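Capsule biosynthesis protein CapD proenzyme (Bacillus anthracis, PDB 3G9K) cleaves the poly-gamma-D-glutamate capsule and, as a transpeptidase, joins it by an amide bond to meso-diaminopimelic acid of the peptidoglycan. Local coordinates at residues D83-T88 with P237-G242. Residues are numbered along the deposited sequence; the frame is centred on the assembly and turned at random.
Sequences DYRETT and PPPFSG
Asp83 meets Pro239 and Phe240 where two loops leave the antiparallel sheet of the Ntn-hydrolase fold, in the larger piece of this two-chain gamma-glutamyltransferase relative, one after strand 79-83 and the other between strand 231-235 and helix 242-254. From CB, which points at the opposite loop, CG is set anti to the backbone N (chi1 -178°), and the carboxylate extends toward the two rings. Asp83 CG lies at the edge of the Phe240 ring, close to its plane, 3.8 Å from Phe240 CE2, and the carboxylate stands almost perpendicular to that ring, at 83°. OD1, equally near CE2, accepts the Arg85 backbone N-H nearly along its C-O bond direction, closing an Asx turn with a nearly straight bond (165°); it also forms a salt bridge with Arg55 of the partner chain, while OD2 forms one with Arg221. The buried carboxylate is thus shared by two arginines, which would favour its charged form. Phe240 also packs edge-to-face with Phe81. Arg85 adds a looser aliphatic contact through CD to Pro239 and Phe240, its NH2 bonding to Ser56 of the partner chain. The peptide bond before Pro239 is cis, and tip to tip with Asp83 the pyrrolidine brings Pro239 CD to 3.3 Å from Asp83 OD2.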
loop_
_atom_site.group_PDB
_atom_site.type_symbol
_atom_site.label_atom_id
_atom_site.label_comp_id
_atom_site.label_asym_id
_atom_site.label_seq_id
_atom_site.Cartn_x
_atom_site.Cartn_y
_atom_site.Cartn_z
ATOM N N ASP A 83 -12.619 0.532 3.516
ATOM C CA ASP A 83 -12.193 1.709 2.794
ATOM C C ASP A 83 -12.121 2.910 3.753
ATOM O O ASP A 83 -13.155 3.464 4.147
ATOM C CB ASP A 83 -13.191 1.988 1.654
ATOM C CG ASP A 83 -12.791 3.205 0.796
ATOM O OD1 ASP A 83 -11.968 4.037 1.242
ATOM O OD2 ASP A 83 -13.250 3.315 -0.357
ATOM N N TYR A 84 -10.903 3.326 4.110
ATOM C CA TYR A 84 -10.699 4.530 4.924
ATOM C C TYR A 84 -9.842 5.578 4.167
ATOM O O TYR A 84 -9.015 6.295 4.723
ATOM C CB TYR A 84 -10.137 4.170 6.313
ATOM C CG TYR A 84 -8.962 3.179 6.272
ATOM C CD1 TYR A 84 -7.656 3.611 6.329
ATOM C CD2 TYR A 84 -9.185 1.823 6.167
ATOM C CE1 TYR A 84 -6.615 2.719 6.271
ATOM C CE2 TYR A 84 -8.159 0.935 6.095
ATOM C CZ TYR A 84 -6.863 1.382 6.175
ATOM O OH TYR A 84 -5.838 0.462 6.090
ATOM N N ARG A 85 -10.134 5.695 2.881
ATOM C CA ARG A 85 -9.545 6.671 2.052
ATOM C C ARG A 85 -10.127 8.029 2.435
ATOM O O ARG A 85 -11.293 8.111 2.857
ATOM C CB ARG A 85 -9.870 6.310 0.606
ATOM C CG ARG A 85 -9.142 7.108 -0.405
ATOM C CD ARG A 85 -9.097 6.362 -1.749
ATOM N NE ARG A 85 -8.548 7.213 -2.798
ATOM C CZ ARG A 85 -7.262 7.533 -2.906
ATOM N NH1 ARG A 85 -6.360 7.092 -2.030
ATOM N NH2 ARG A 85 -6.872 8.301 -3.913
ATOM N N GLU A 86 -9.327 9.074 2.264
ATOM C CA GLU A 86 -9.759 10.440 2.558
ATOM C C GLU A 86 -10.941 10.847 1.687
ATOM O O GLU A 86 -11.123 10.341 0.593
ATOM C CB GLU A 86 -8.626 11.455 2.396
ATOM C CG GLU A 86 -7.365 11.095 3.079
ATOM C CD GLU A 86 -6.370 10.363 2.194
ATOM O OE1 GLU A 86 -6.749 9.541 1.302
ATOM O OE2 GLU A 86 -5.162 10.613 2.425
ATOM N N THR A 87 -11.752 11.761 2.202
ATOM C CA THR A 87 -12.909 12.260 1.467
ATOM C C THR A 87 -12.752 13.765 1.181
ATOM O O THR A 87 -12.094 14.515 1.924
ATOM C CB THR A 87 -14.221 11.914 2.235
ATOM O OG1 THR A 87 -14.082 12.335 3.602
ATOM C CG2 THR A 87 -14.479 10.388 2.183
ATOM N N THR A 88 -13.301 14.201 0.053
ATOM C CA THR A 88 -13.117 15.561 -0.372
ATOM C C THR A 88 -13.933 16.513 0.531
ATOM O O THR A 88 -15.096 16.218 0.847
ATOM C CB THR A 88 -13.504 15.765 -1.895
ATOM O OG1 THR A 88 -12.764 14.854 -2.719
ATOM C CG2 THR A 88 -13.148 17.127 -2.371
ATOM N N PRO A 237 -12.025 -3.280 -4.121
ATOM C CA PRO A 237 -13.049 -2.771 -5.045
ATOM C C PRO A 237 -12.977 -1.265 -5.301
ATOM O O PRO A 237 -12.235 -0.548 -4.604
ATOM C CB PRO A 237 -14.348 -3.106 -4.315
ATOM C CG PRO A 237 -13.998 -2.946 -2.884
ATOM C CD PRO A 237 -12.566 -3.434 -2.759
ATOM N N PRO A 238 -13.749 -0.769 -6.288
ATOM C CA PRO A 238 -13.873 0.668 -6.496
ATOM C C PRO A 238 -14.127 1.418 -5.197
ATOM O O PRO A 238 -14.913 0.958 -4.340
ATOM C CB PRO A 238 -15.049 0.785 -7.464
ATOM C CG PRO A 238 -14.995 -0.439 -8.232
ATOM C CD PRO A 238 -14.510 -1.526 -7.303
ATOM N N PRO A 239 -13.423 2.544 -5.006
ATOM C CA PRO A 239 -12.553 3.299 -5.926
ATOM C C PRO A 239 -11.094 2.781 -6.034
ATOM O O PRO A 239 -10.285 3.376 -6.759
ATOM C CB PRO A 239 -12.554 4.694 -5.307
ATOM C CG PRO A 239 -12.554 4.406 -3.845
ATOM C CD PRO A 239 -13.459 3.162 -3.677
ATOM N N PHE A 240 -10.776 1.674 -5.369
ATOM C CA PHE A 240 -9.455 1.024 -5.511
ATOM C C PHE A 240 -9.421 0.315 -6.877
ATOM O O PHE A 240 -10.462 0.216 -7.547
ATOM C CB PHE A 240 -9.204 0.045 -4.358
ATOM C CG PHE A 240 -8.941 0.722 -3.015
ATOM C CD1 PHE A 240 -7.667 0.730 -2.480
ATOM C CD2 PHE A 240 -9.969 1.347 -2.311
ATOM C CE1 PHE A 240 -7.406 1.340 -1.249
ATOM C CE2 PHE A 240 -9.732 1.977 -1.079
ATOM C CZ PHE A 240 -8.444 1.975 -0.557
ATOM N N SER A 241 -8.265 -0.226 -7.280
ATOM C CA SER A 241 -8.100 -0.785 -8.631
ATOM C C SER A 241 -7.765 -2.281 -8.679
ATOM O O SER A 241 -7.009 -2.739 -9.506
ATOM C CB SER A 241 -7.034 0.031 -9.351
ATOM O OG SER A 241 -7.574 1.319 -9.593
ATOM N N GLY A 242 -8.381 -3.042 -7.812
ATOM C CA GLY A 242 -8.276 -4.490 -7.882
ATOM C C GLY A 242 -8.878 -5.075 -9.152
ATOM O O GLY A 242 -8.355 -6.046 -9.671
#